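Local coordinates for protein metalloregulator ScaR (Streptococcus gordonii, PDB 3HRS) that represses transcription in response to manganese, probably binding DNA as a homodimer of the DtxR/MntR family once metal occupies its regulatory sites, at residues R76-V80 with C122-I128; T90-H94 with F161-T165. All blocks are in the same frame, centred on the assembly; numbering follows the deposited sequence.

The two contacts lie with their centres about 14 Å apart, on successive helices: 76-80 belongs to helix 62-84, and 90-94 opens helix 90-101, the next along the chain. Their partners follow in the same order, the loop at 122-128 and then helix 161-168, so the two pairings interleave. Interaction 1 stays inside the metal-binding and dimerisation domain, whereas interaction 2 reaches across to the FeoA (SH3-like) domain. They meet at His124 CE1 and Leu164 CD2, 3.6 Å apart, and at Glu79 OE1 and Ile93 CD1, 3.7 Å apart. The zinc ligands Glu79, Cys122, His124 and Asp159, empty of metal here, thus sit beside the place where the two domains pack.

Interaction 1 (R76-V80 with C122-I128); sequences RLIEV and CPHGGTI. With SO4 (sulfate ion), chain C.
Residues 76-80 form one helical turn in the interior of helix 62-84, with Val80 N bonded to Arg76 O. Against it, 122-128 is a loop: a type I turn from Cys122 to Gly125 (Gly125 N to Cys122 O, 2.9 Å), with Cys122 N to Gly126 O at 2.8 Å, then an extended run through Ile128. The nearest CA pair is Val80-Cys122, 5.3 Å. Arg76, nearly extended beyond an m chi1, passes its CG 3.5 Å from Cys122 SG and donates from NH1 to Thr127 O (2.7 Å); NH2 bonds O4 of a sulfate (3.2 Å). Its guanidinium lies over Gly126, where a CB would clash with CZ. Val80 CG2 packs on Cys122 CB and Pro123 CD, both 3.8 Å, and Leu77 CG meets Ile128 CG2 at 4.1 Å. Glu79 OE1 lies 3.3 Å from His124 CE1. Glu79, Cys122 and His124, with Asp159 of the FeoA domain, bind zinc in another structure of this protein; here, without metal, a carboxylate, a sulfur and an imidazole already lie close together, consistent with a site set up to take a metal ion.

Interaction 2 (T90-H94 with F161-T165); sequences TEEIH and FDLLT. With SO4 (sulfate ion), chain D.
This is a surface contact between two antiparallel helix starts, joining the dimerisation domain to the SH3-like FeoA domain. Residues 90-94 form the first turn of helix 90-101, and 161-165 the first turn of helix 161-168, which follows strand 150-157. Their short axes come within 10.7 Å at 175°, a spacing wide enough for side chains to fill the gap, and the nearest CA atoms are those of His94 and Phe161, 6.6 Å apart. Each turn is closed by its own bond: His94 N to Thr90 O at 3.0 Å, and Thr165 N to Phe161 O at 3.2 Å, where Thr165 OG1 also donates to Phe161 O (3.1 Å).

Phe161 is the centre of the packing. Both it and His94 take chi1 t, and their rings lie face to face, centroids 3.9 Å apart and planes 11° from parallel, while His94 CB makes a CH-pi contact 4.0 Å from the Phe161 centroid. At the ring's edge sits Thr90 CG2, 3.8 Å from Phe161 CD1 and 4.2 Å from Leu164 CB; Thr90 OG1 bonds Glu168 farther along the second helix. Leu164 also touches His124, so this interface borders the zinc site of interaction 1. At the N-terminal end of helix 161-168, Phe161 N gives a weak hydrogen bond to O2 of a sulfate, 3.1 Å, and that same O2 lies 3.5 Å from His94 ND1.

Interaction 1 (R76-V80 with C122-I128)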
loop_
_atom_site.group_PDB
_atom_site.type_symbol
_atom_site.label_atom_id
_atom_site.label_comp_id
_atom_site.label_asym_id
_atom_site.label_seq_id
_atom_site.Cartn_x
_atom_site.Cartn_y
_atom_site.Cartn_z
ATOM N N ARG A 76 -7.854 6.085 8.656
ATOM C CA ARG A 76 -7.657 7.521 8.563
ATOM C C ARG A 76 -6.233 7.934 8.138
ATOM O O ARG A 76 -6.068 8.916 7.441
ATOM C CB ARG A 76 -8.119 8.252 9.833
ATOM C CG ARG A 76 -9.625 8.212 9.972
ATOM C CD ARG A 76 -10.158 8.413 11.399
ATOM N NE ARG A 76 -11.612 8.255 11.388
ATOM C CZ ARG A 76 -12.420 8.517 12.413
ATOM N NH1 ARG A 76 -11.935 8.969 13.565
ATOM N NH2 ARG A 76 -13.726 8.328 12.277
ATOM N N LEU A 77 -5.192 7.219 8.541
ATOM C CA LEU A 77 -3.884 7.622 8.040
ATOM C C LEU A 77 -3.741 7.331 6.523
ATOM O O LEU A 77 -3.210 8.142 5.787
ATOM C CB LEU A 77 -2.747 7.025 8.851
ATOM C CG LEU A 77 -2.559 7.494 10.295
ATOM C CD1 LEU A 77 -1.684 6.508 11.102
ATOM C CD2 LEU A 77 -1.926 8.817 10.295
ATOM N N ILE A 78 -4.259 6.203 6.056
ATOM C CA ILE A 78 -4.288 5.940 4.623
ATOM C C ILE A 78 -5.116 7.032 3.937
ATOM O O ILE A 78 -4.767 7.530 2.869
ATOM C CB ILE A 78 -4.884 4.550 4.286
ATOM C CG1 ILE A 78 -4.025 3.411 4.864
ATOM C CG2 ILE A 78 -4.948 4.349 2.817
ATOM C CD1 ILE A 78 -2.562 3.597 4.611
ATOM N N GLU A 79 -6.224 7.413 4.548
ATOM C CA GLU A 79 -7.037 8.461 3.950
ATOM C C GLU A 79 -6.170 9.695 3.775
ATOM O O GLU A 79 -6.004 10.159 2.658
ATOM C CB GLU A 79 -8.256 8.776 4.800
ATOM C CG GLU A 79 -9.058 9.951 4.298
ATOM C CD GLU A 79 -10.198 9.527 3.410
ATOM O OE1 GLU A 79 -10.840 10.424 2.807
ATOM O OE2 GLU A 79 -10.452 8.297 3.332
ATOM N N VAL A 80 -5.615 10.206 4.882
ATOM C CA VAL A 80 -4.721 11.360 4.864
ATOM C C VAL A 80 -3.586 11.200 3.864
ATOM O O VAL A 80 -3.248 12.138 3.178
ATOM C CB VAL A 80 -4.050 11.604 6.210
ATOM C CG1 VAL A 80 -2.869 12.609 6.055
ATOM C CG2 VAL A 80 -5.063 12.107 7.221
ATOM N N CYS A 122 -8.003 13.131 10.078
ATOM C CA CYS A 122 -8.067 12.928 8.626
ATOM C C CYS A 122 -8.875 14.071 7.971
ATOM O O CYS A 122 -9.538 14.853 8.668
ATOM C CB CYS A 122 -8.692 11.584 8.274
ATOM S SG CYS A 122 -10.438 11.419 8.703
ATOM N N PRO A 123 -8.835 14.172 6.630
ATOM C CA PRO A 123 -9.477 15.340 5.997
ATOM C C PRO A 123 -10.984 15.491 6.286
ATOM O O PRO A 123 -11.504 16.585 6.088
ATOM C CB PRO A 123 -9.230 15.127 4.490
ATOM C CG PRO A 123 -8.131 14.085 4.416
ATOM C CD PRO A 123 -8.319 13.219 5.633
ATOM N N HIS A 124 -11.678 14.454 6.750
ATOM C CA HIS A 124 -13.097 14.643 7.058
ATOM C C HIS A 124 -13.384 14.945 8.512
ATOM O O HIS A 124 -14.533 14.839 8.944
ATOM C CB HIS A 124 -13.928 13.456 6.615
ATOM C CG HIS A 124 -13.933 13.259 5.140
ATOM N ND1 HIS A 124 -13.386 12.147 4.537
ATOM C CD2 HIS A 124 -14.404 14.041 4.141
ATOM C CE1 HIS A 124 -13.537 12.243 3.229
ATOM N NE2 HIS A 124 -14.156 13.381 2.964
ATOM N N GLY A 125 -12.352 15.311 9.266
ATOM C CA GLY A 125 -12.537 15.752 10.636
ATOM C C GLY A 125 -12.529 14.616 11.644
ATOM O O GLY A 125 -12.520 14.827 12.876
ATOM N N GLY A 126 -12.555 13.396 11.117
ATOM C CA GLY A 126 -12.367 12.229 11.950
ATOM C C GLY A 126 -11.034 12.340 12.657
ATOM O O GLY A 126 -9.987 12.658 12.037
ATOM N N THR A 127 -11.061 12.060 13.952
ATOM C CA THR A 127 -9.857 12.120 14.771
ATOM C C THR A 127 -8.982 10.863 14.616
ATOM O O THR A 127 -9.489 9.788 14.307
ATOM C CB THR A 127 -10.214 12.324 16.233
ATOM O OG1 THR A 127 -9.122 11.884 17.044
ATOM C CG2 THR A 127 -11.409 11.491 16.556
ATOM N N ILE A 128 -7.669 11.022 14.804
ATOM C CA ILE A 128 -6.709 9.939 14.591
ATOM C C ILE A 128 -5.901 9.599 15.829
ATOM O O ILE A 128 -4.872 10.206 16.111
ATOM C CB ILE A 128 -5.679 10.285 13.515
ATOM C CG1 ILE A 128 -6.328 10.553 12.170
ATOM C CG2 ILE A 128 -4.753 9.118 13.290
ATOM C CD1 ILE A 128 -5.299 10.959 11.115
HETATM S S SO4 C . -16.636 7.806 10.103
HETATM O O1 SO4 C . -16.654 9.243 10.410
HETATM O O2 SO4 C . -16.987 7.085 11.323
HETATM O O3 SO4 C . -17.615 7.467 9.059
HETATM O O4 SO4 C . -15.285 7.417 9.664
#

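Interaction 2 (T90-H94 with F161-T165)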
loop_
_atom_site.group_PDB
_atom_site.type_symbol
_atom_site.label_atom_id
_atom_site.label_comp_id
_atom_site.label_asym_id
_atom_site.label_seq_id
_atom_site.Cartn_x
_atom_site.Cartn_y
_atom_site.Cartn_z
ATOM N N THR A 90 -12.283 11.734 -4.028
ATOM C CA THR A 90 -13.299 10.946 -3.385
ATOM C C THR A 90 -13.605 9.635 -4.098
ATOM O O THR A 90 -13.658 8.563 -3.464
ATOM C CB THR A 90 -14.557 11.772 -3.217
ATOM O OG1 THR A 90 -14.313 12.752 -2.198
ATOM C CG2 THR A 90 -15.713 10.889 -2.798
ATOM N N GLU A 91 -13.802 9.709 -5.405
ATOM C CA GLU A 91 -14.090 8.505 -6.178
ATOM C C GLU A 91 -12.898 7.549 -6.173
ATOM O O GLU A 91 -13.046 6.356 -5.942
ATOM C CB GLU A 91 -14.480 8.862 -7.612
ATOM C CG GLU A 91 -15.327 7.795 -8.297
ATOM C CD GLU A 91 -15.904 8.271 -9.621
ATOM O OE1 GLU A 91 -15.123 8.436 -10.587
ATOM O OE2 GLU A 91 -17.139 8.476 -9.697
ATOM N N GLU A 92 -11.713 8.083 -6.430
ATOM C CA GLU A 92 -10.506 7.274 -6.412
ATOM C C GLU A 92 -10.377 6.559 -5.068
ATOM O O GLU A 92 -10.104 5.354 -5.003
ATOM C CB GLU A 92 -9.276 8.142 -6.705
ATOM C CG GLU A 92 -9.236 8.655 -8.146
ATOM C CD GLU A 92 -8.268 9.807 -8.366
ATOM O OE1 GLU A 92 -7.885 10.044 -9.532
ATOM O OE2 GLU A 92 -7.891 10.484 -7.387
ATOM N N ILE A 93 -10.581 7.302 -3.993
ATOM C CA ILE A 93 -10.443 6.735 -2.661
ATOM C C ILE A 93 -11.436 5.612 -2.440
ATOM O O ILE A 93 -11.095 4.569 -1.900
ATOM C CB ILE A 93 -10.613 7.796 -1.583
ATOM C CG1 ILE A 93 -9.328 8.616 -1.490
ATOM C CG2 ILE A 93 -10.897 7.144 -0.262
ATOM C CD1 ILE A 93 -9.396 9.756 -0.511
ATOM N N HIS A 94 -12.659 5.827 -2.894
ATOM C CA HIS A 94 -13.695 4.801 -2.863
ATOM C C HIS A 94 -13.332 3.523 -3.626
ATOM O O HIS A 94 -13.774 2.437 -3.277
ATOM C CB HIS A 94 -14.987 5.369 -3.440
ATOM C CG HIS A 94 -16.078 4.358 -3.561
ATOM N ND1 HIS A 94 -16.653 3.753 -2.464
ATOM C CD2 HIS A 94 -16.698 3.838 -4.647
ATOM C CE1 HIS A 94 -17.581 2.904 -2.867
ATOM N NE2 HIS A 94 -17.626 2.934 -4.187
ATOM N N PHE A 161 -19.251 7.009 1.174
ATOM C CA PHE A 161 -19.066 7.484 -0.194
ATOM C C PHE A 161 -20.322 8.116 -0.788
ATOM O O PHE A 161 -20.247 9.005 -1.660
ATOM C CB PHE A 161 -18.574 6.349 -1.110
ATOM C CG PHE A 161 -18.578 6.712 -2.572
ATOM C CD1 PHE A 161 -17.834 7.782 -3.036
ATOM C CD2 PHE A 161 -19.340 5.995 -3.477
ATOM C CE1 PHE A 161 -17.850 8.130 -4.378
ATOM C CE2 PHE A 161 -19.357 6.336 -4.814
ATOM C CZ PHE A 161 -18.611 7.408 -5.266
ATOM N N ASP A 162 -21.477 7.640 -0.342
ATOM C CA ASP A 162 -22.716 8.183 -0.857
ATOM C C ASP A 162 -22.979 9.512 -0.172
ATOM O O ASP A 162 -23.416 10.477 -0.799
ATOM C CB ASP A 162 -23.868 7.199 -0.666
ATOM C CG ASP A 162 -23.954 6.179 -1.793
ATOM O OD1 ASP A 162 -24.772 5.237 -1.681
ATOM O OD2 ASP A 162 -23.204 6.325 -2.790
ATOM N N LEU A 163 -22.671 9.569 1.115
ATOM C CA LEU A 163 -22.824 10.805 1.855
ATOM C C LEU A 163 -21.898 11.860 1.285
ATOM O O LEU A 163 -22.336 12.979 1.030
ATOM C CB LEU A 163 -22.527 10.589 3.333
ATOM C CG LEU A 163 -22.628 11.820 4.216
ATOM C CD1 LEU A 163 -24.036 12.324 4.178
ATOM C CD2 LEU A 163 -22.218 11.490 5.648
ATOM N N LEU A 164 -20.626 11.512 1.076
ATOM C CA LEU A 164 -19.689 12.490 0.547
ATOM C C LEU A 164 -20.224 13.039 -0.765
ATOM O O LEU A 164 -20.274 14.260 -0.967
ATOM C CB LEU A 164 -18.295 11.896 0.355
ATOM C CG LEU A 164 -17.238 12.049 1.461
ATOM C CD1 LEU A 164 -17.812 12.355 2.823
ATOM C CD2 LEU A 164 -16.418 10.792 1.560
ATOM N N THR A 165 -20.631 12.132 -1.650
ATOM C CA THR A 165 -21.142 12.518 -2.965
ATOM C C THR A 165 -22.313 13.493 -2.818
ATOM O O THR A 165 -22.385 14.512 -3.502
ATOM C CB THR A 165 -21.526 11.279 -3.824
ATOM O OG1 THR A 165 -20.338 10.628 -4.289
ATOM C CG2 THR A 165 -22.321 11.683 -5.026
HETATM S S SO4 D . -17.950 3.389 1.568
HETATM O O1 SO4 D . -17.375 2.170 1.006
HETATM O O2 SO4 D . -17.338 4.531 0.893
HETATM O O3 SO4 D . -19.402 3.367 1.379
HETATM O O4 SO4 D . -17.652 3.473 2.998
#